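Local coordinates for protein VP1 (Polyomavirus HPyV6, PDB 4PCG) that forms the pentamers of the viral outer shell as the major capsid protein and probably takes part in attachment to host-cell receptors, at residues D51-A55 and G56-C60; N171-I174 and E175-S178. All blocks are in the same frame, centred on the assembly; numbering follows the deposited sequence.

Contact 1: D51-A55 and G56-C60; sequences DTLDA and GSSLC. With NA (sodium ion), chain L.
A type II beta turn, Asp54-Ala55-Gly56-Ser57, starts at a residue of the sodium site in the jelly-roll VP1. Gly56 holds the third position with phi 103°, the left-handed geometry a type II turn needs there. The one direct hydrogen bond between the two segments runs from Ser58 N, just past the turn, back to Asp54 O; at 3.4 Å it is weak. Water does more of the bridging. One molecule accepts from Asp54 N and also bonds both Ser57 OG (2.6 Å) and Ser58 OG. A second donates to Asp54 OD2 and is hydrogen-bonded to Ser57 OG (2.7 Å). Ser57 OG sits between its backbone N and carbonyl carbon (chi1 61°), which brings it to both waters. Asp54 OD2 binds the sodium ion at 2.4 Å, so the water on OD2, held by Ser57 OG, belongs to the ion's second shell. Thr52 O (2.5 Å), a water, Thr48 OG1 and Thr50 OG1 complete the site. Leu53 CD2 lies 3.7 Å from Ser58 OG, which is also hydrogen-bonded to Glu175 OE2. The turn lies in the loop between strand 52-53, paired in parallel with strand 141-142, and strand 62-67.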
loop_
_atom_site.group_PDB
_atom_site.type_symbol
_atom_site.label_atom_id
_atom_site.label_comp_id
_atom_site.label_asym_id
_atom_site.label_seq_id
_atom_site.Cartn_x
_atom_site.Cartn_y
_atom_site.Cartn_z
ATOM N N ASP B 51 -8.151 14.082 30.835
ATOM C CA ASP B 51 -7.904 12.680 31.138
ATOM C C ASP B 51 -9.185 11.804 31.123
ATOM O O ASP B 51 -9.190 10.716 31.692
ATOM C CB ASP B 51 -7.244 12.592 32.504
ATOM C CG ASP B 51 -8.118 13.146 33.605
ATOM O OD1 ASP B 51 -9.294 13.482 33.340
ATOM O OD2 ASP B 51 -7.621 13.265 34.729
ATOM N N THR B 52 -10.265 12.297 30.521
ATOM C CA THR B 52 -11.570 11.614 30.589
ATOM C C THR B 52 -12.138 11.522 29.207
ATOM O O THR B 52 -12.142 12.509 28.461
ATOM C CB THR B 52 -12.567 12.377 31.505
ATOM O OG1 THR B 52 -12.048 12.404 32.808
ATOM C CG2 THR B 52 -13.949 11.695 31.559
ATOM N N LEU B 53 -12.582 10.321 28.835
ATOM C CA LEU B 53 -13.309 10.121 27.602
ATOM C C LEU B 53 -14.744 10.539 27.836
ATOM O O LEU B 53 -15.410 9.979 28.724
ATOM C CB LEU B 53 -13.320 8.639 27.177
ATOM C CG LEU B 53 -12.039 8.050 26.629
ATOM C CD1 LEU B 53 -12.273 6.577 26.302
ATOM C CD2 LEU B 53 -11.578 8.797 25.392
ATOM N N ASP B 54 -15.211 11.498 27.036
ATOM C CA ASP B 54 -16.437 12.226 27.327
ATOM C C ASP B 54 -17.544 11.736 26.429
ATOM O O ASP B 54 -17.329 11.426 25.250
ATOM C CB ASP B 54 -16.242 13.738 27.150
ATOM C CG ASP B 54 -15.119 14.291 28.010
ATOM O OD1 ASP B 54 -15.235 14.186 29.237
ATOM O OD2 ASP B 54 -14.113 14.835 27.467
ATOM N N ALA B 55 -18.745 11.665 26.984
ATOM C CA ALA B 55 -19.911 11.356 26.166
ATOM C C ALA B 55 -20.141 12.547 25.227
ATOM O O ALA B 55 -19.972 13.697 25.639
ATOM C CB ALA B 55 -21.114 11.146 27.051
ATOM N N GLY B 56 -20.476 12.267 23.977
ATOM C CA GLY B 56 -20.793 13.312 23.014
ATOM C C GLY B 56 -19.650 13.571 22.055
ATOM O O GLY B 56 -19.890 14.013 20.935
ATOM N N SER B 57 -18.413 13.319 22.503
ATOM C CA SER B 57 -17.226 13.541 21.663
ATOM C C SER B 57 -16.531 12.244 21.252
ATOM O O SER B 57 -15.730 12.251 20.337
ATOM C CB SER B 57 -16.230 14.482 22.342
ATOM O OG SER B 57 -15.779 13.950 23.567
ATOM N N SER B 58 -16.849 11.143 21.925
ATOM C CA SER B 58 -16.238 9.847 21.615
ATOM C C SER B 58 -17.239 9.015 20.799
ATOM O O SER B 58 -18.414 8.857 21.178
ATOM C CB SER B 58 -15.824 9.134 22.900
ATOM O OG SER B 58 -14.582 9.667 23.379
ATOM N N LEU B 59 -16.771 8.514 19.666
ATOM C CA LEU B 59 -17.590 7.702 18.792
ATOM C C LEU B 59 -17.908 6.355 19.483
ATOM O O LEU B 59 -17.027 5.722 20.098
ATOM C CB LEU B 59 -16.887 7.458 17.466
ATOM C CG LEU B 59 -17.744 6.790 16.357
ATOM C CD1 LEU B 59 -18.959 7.607 15.976
ATOM C CD2 LEU B 59 -16.923 6.533 15.100
ATOM N N CYS B 60 -19.181 5.955 19.426
ATOM C CA CYS B 60 -19.598 4.666 19.963
ATOM C C CYS B 60 -20.006 3.748 18.824
ATOM O O CYS B 60 -20.304 4.199 17.719
ATOM C CB CYS B 60 -20.760 4.838 20.940
ATOM S SG CYS B 60 -20.295 5.780 22.428
HETATM NA NA NA L . -11.772 14.597 27.220
HETATM O O HOH W 1 -14.065 12.152 24.462
HETATM O O HOH W 2 -14.530 15.859 24.918
HETATM O O HOH W 3 -11.771 13.423 25.209
#

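Contact 2: N171-I174 and E175-S178; sequences NFPI and EIWS
Phe172 and Trp177 form an edge-to-face aromatic pair, T-shaped in outline. The Phe172 edge meets the five-membered ring of Trp177, with the planes at 68° and the centroids 4.9 Å apart. The closest atoms are Phe172 CD2 and Trp177 CE2, at 3.7 Å. CD2 stands over one indole face, offset toward the rim. Ile176 CG2 lies over the opposite face. Ile176 CG2 is anti to its backbone N because CG1 takes the place beside that N (chi1 -66°). Thr163 and Lys165 of strand 163-166 also touch the indole.

Apolar contacts continue through Pro173. Its CD reaches the indole edge in plane, 3.7 Å from Trp177 CD1. Its CG packs beside Ile176 CG1 at 4.0 Å, the two side chains pointing the same way.

The backbone bonds converge on Pro173 O. Ile176 N donates to it at 3.1 Å, closing a type I beta turn over Ile174 and Glu175. This donor sits well above the carbonyl plane, 54° out of it. Trp177 N also donates to Pro173 O, at 3.1 Å but nearly in line with the C=O bond. One acceptor is thus gripped by two N-H groups from different directions. It also lies near the indole plane, 3.3 Å from Trp177 CD1. The turn leads into strand 177-179, at the edge of an antiparallel sheet with 129-132 and 163-166.

A water donates to both Ile174 O and Trp177 O and so bridges the turn to the first residue of that strand. Trp177 NE1 bonds to Glu147 O, Glu175 OE1 to the Tyr47 hydroxyl and OE2 to Ser58 OG. In this buried turn, then, Pro173 O, Trp177 NE1 and the Glu175 carboxylate all have partners, while apolar groups pack on both indole faces and one edge.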
loop_
_atom_site.group_PDB
_atom_site.type_symbol
_atom_site.label_atom_id
_atom_site.label_comp_id
_atom_site.label_asym_id
_atom_site.label_seq_id
_atom_site.Cartn_x
_atom_site.Cartn_y
_atom_site.Cartn_z
ATOM N N ASN B 171 -24.043 3.202 23.939
ATOM C CA ASN B 171 -22.978 3.915 24.653
ATOM C C ASN B 171 -21.688 3.117 24.908
ATOM O O ASN B 171 -21.081 3.250 25.961
ATOM C CB ASN B 171 -23.550 4.512 25.937
ATOM C CG ASN B 171 -24.004 3.467 26.926
ATOM O OD1 ASN B 171 -24.299 2.308 26.550
ATOM N ND2 ASN B 171 -24.030 3.843 28.199
ATOM N N PHE B 172 -21.295 2.298 23.933
ATOM C CA PHE B 172 -20.013 1.592 23.937
ATOM C C PHE B 172 -18.969 2.337 23.083
ATOM O O PHE B 172 -18.952 2.218 21.865
ATOM C CB PHE B 172 -20.185 0.158 23.443
ATOM C CG PHE B 172 -20.897 -0.717 24.417
ATOM C CD1 PHE B 172 -22.289 -0.717 24.495
ATOM C CD2 PHE B 172 -20.185 -1.592 25.237
ATOM C CE1 PHE B 172 -22.945 -1.513 25.416
ATOM C CE2 PHE B 172 -20.846 -2.415 26.133
ATOM C CZ PHE B 172 -22.227 -2.382 26.215
ATOM N N PRO B 173 -18.078 3.094 23.745
ATOM C CA PRO B 173 -17.072 3.826 22.964
ATOM C C PRO B 173 -16.057 2.929 22.320
ATOM O O PRO B 173 -15.519 1.998 22.952
ATOM C CB PRO B 173 -16.427 4.777 23.993
ATOM C CG PRO B 173 -16.726 4.194 25.331
ATOM C CD PRO B 173 -18.034 3.434 25.171
ATOM N N ILE B 174 -15.746 3.222 21.066
ATOM C CA ILE B 174 -14.713 2.458 20.377
ATOM C C ILE B 174 -13.315 2.663 20.955
ATOM O O ILE B 174 -12.419 1.852 20.702
ATOM C CB ILE B 174 -14.710 2.692 18.852
ATOM C CG1 ILE B 174 -14.279 4.136 18.528
ATOM C CG2 ILE B 174 -16.064 2.353 18.256
ATOM C CD1 ILE B 174 -14.198 4.429 17.025
ATOM N N GLU B 175 -13.095 3.716 21.741
ATOM C CA GLU B 175 -11.800 3.902 22.333
ATOM C C GLU B 175 -11.570 2.985 23.540
ATOM O O GLU B 175 -10.510 3.045 24.148
ATOM C CB GLU B 175 -11.607 5.374 22.711
ATOM C CG GLU B 175 -11.359 6.253 21.502
ATOM C CD GLU B 175 -11.601 7.725 21.813
ATOM O OE1 GLU B 175 -10.699 8.363 22.409
ATOM O OE2 GLU B 175 -12.697 8.241 21.474
ATOM N N ILE B 176 -12.562 2.142 23.865
ATOM C CA ILE B 176 -12.527 1.224 25.000
ATOM C C ILE B 176 -12.798 -0.236 24.595
ATOM O O ILE B 176 -12.127 -1.139 25.109
ATOM C CB ILE B 176 -13.566 1.663 26.066
ATOM C CG1 ILE B 176 -13.167 3.030 26.690
ATOM C CG2 ILE B 176 -13.727 0.625 27.154
ATOM C CD1 ILE B 176 -11.903 2.972 27.531
ATOM N N TRP B 177 -13.777 -0.446 23.709
ATOM C CA TRP B 177 -14.345 -1.773 23.456
ATOM C C TRP B 177 -13.918 -2.362 22.122
ATOM O O TRP B 177 -14.249 -1.819 21.062
ATOM C CB TRP B 177 -15.882 -1.732 23.531
ATOM C CG TRP B 177 -16.394 -1.299 24.896
ATOM C CD1 TRP B 177 -16.720 -0.026 25.276
ATOM C CD2 TRP B 177 -16.575 -2.122 26.069
ATOM N NE1 TRP B 177 -17.113 -0.011 26.597
ATOM C CE2 TRP B 177 -17.028 -1.284 27.102
ATOM C CE3 TRP B 177 -16.429 -3.492 26.334
ATOM C CZ2 TRP B 177 -17.306 -1.758 28.389
ATOM C CZ3 TRP B 177 -16.708 -3.952 27.610
ATOM C CH2 TRP B 177 -17.138 -3.097 28.614
ATOM N N SER B 178 -13.243 -3.507 22.189
ATOM C CA SER B 178 -12.747 -4.254 21.020
ATOM C C SER B 178 -13.550 -5.558 20.854
ATOM O O SER B 178 -13.896 -6.192 21.852
ATOM C CB SER B 178 -11.267 -4.592 21.226
ATOM O OG SER B 178 -10.655 -5.187 20.080
HETATM O O HOH W 4 -12.740 -0.417 19.238
#

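From the N terminus, contact 1 comes first: its turn closes just after the sodium-binding strand 52-53 and before strand 62-67. Contact 2 opens over a hundred residues later and closes the turn entering strand 177-179. The two are in series, neither nested nor crossed, yet they touch in space, tying the 51-60 loop to the 171-178 turn. Leu59 O and Ile174 N are probably hydrogen-bonded at 3.0 Å, and Leu53 packs on Glu175. Contact 2 is also linked, through Ser58 and a shared water, to Asp54 of the sodium site. Ser178 OG is hydrogen-bonded to Phe94 O of a neighbouring subunit, so contact 2 borders the pentamer interface.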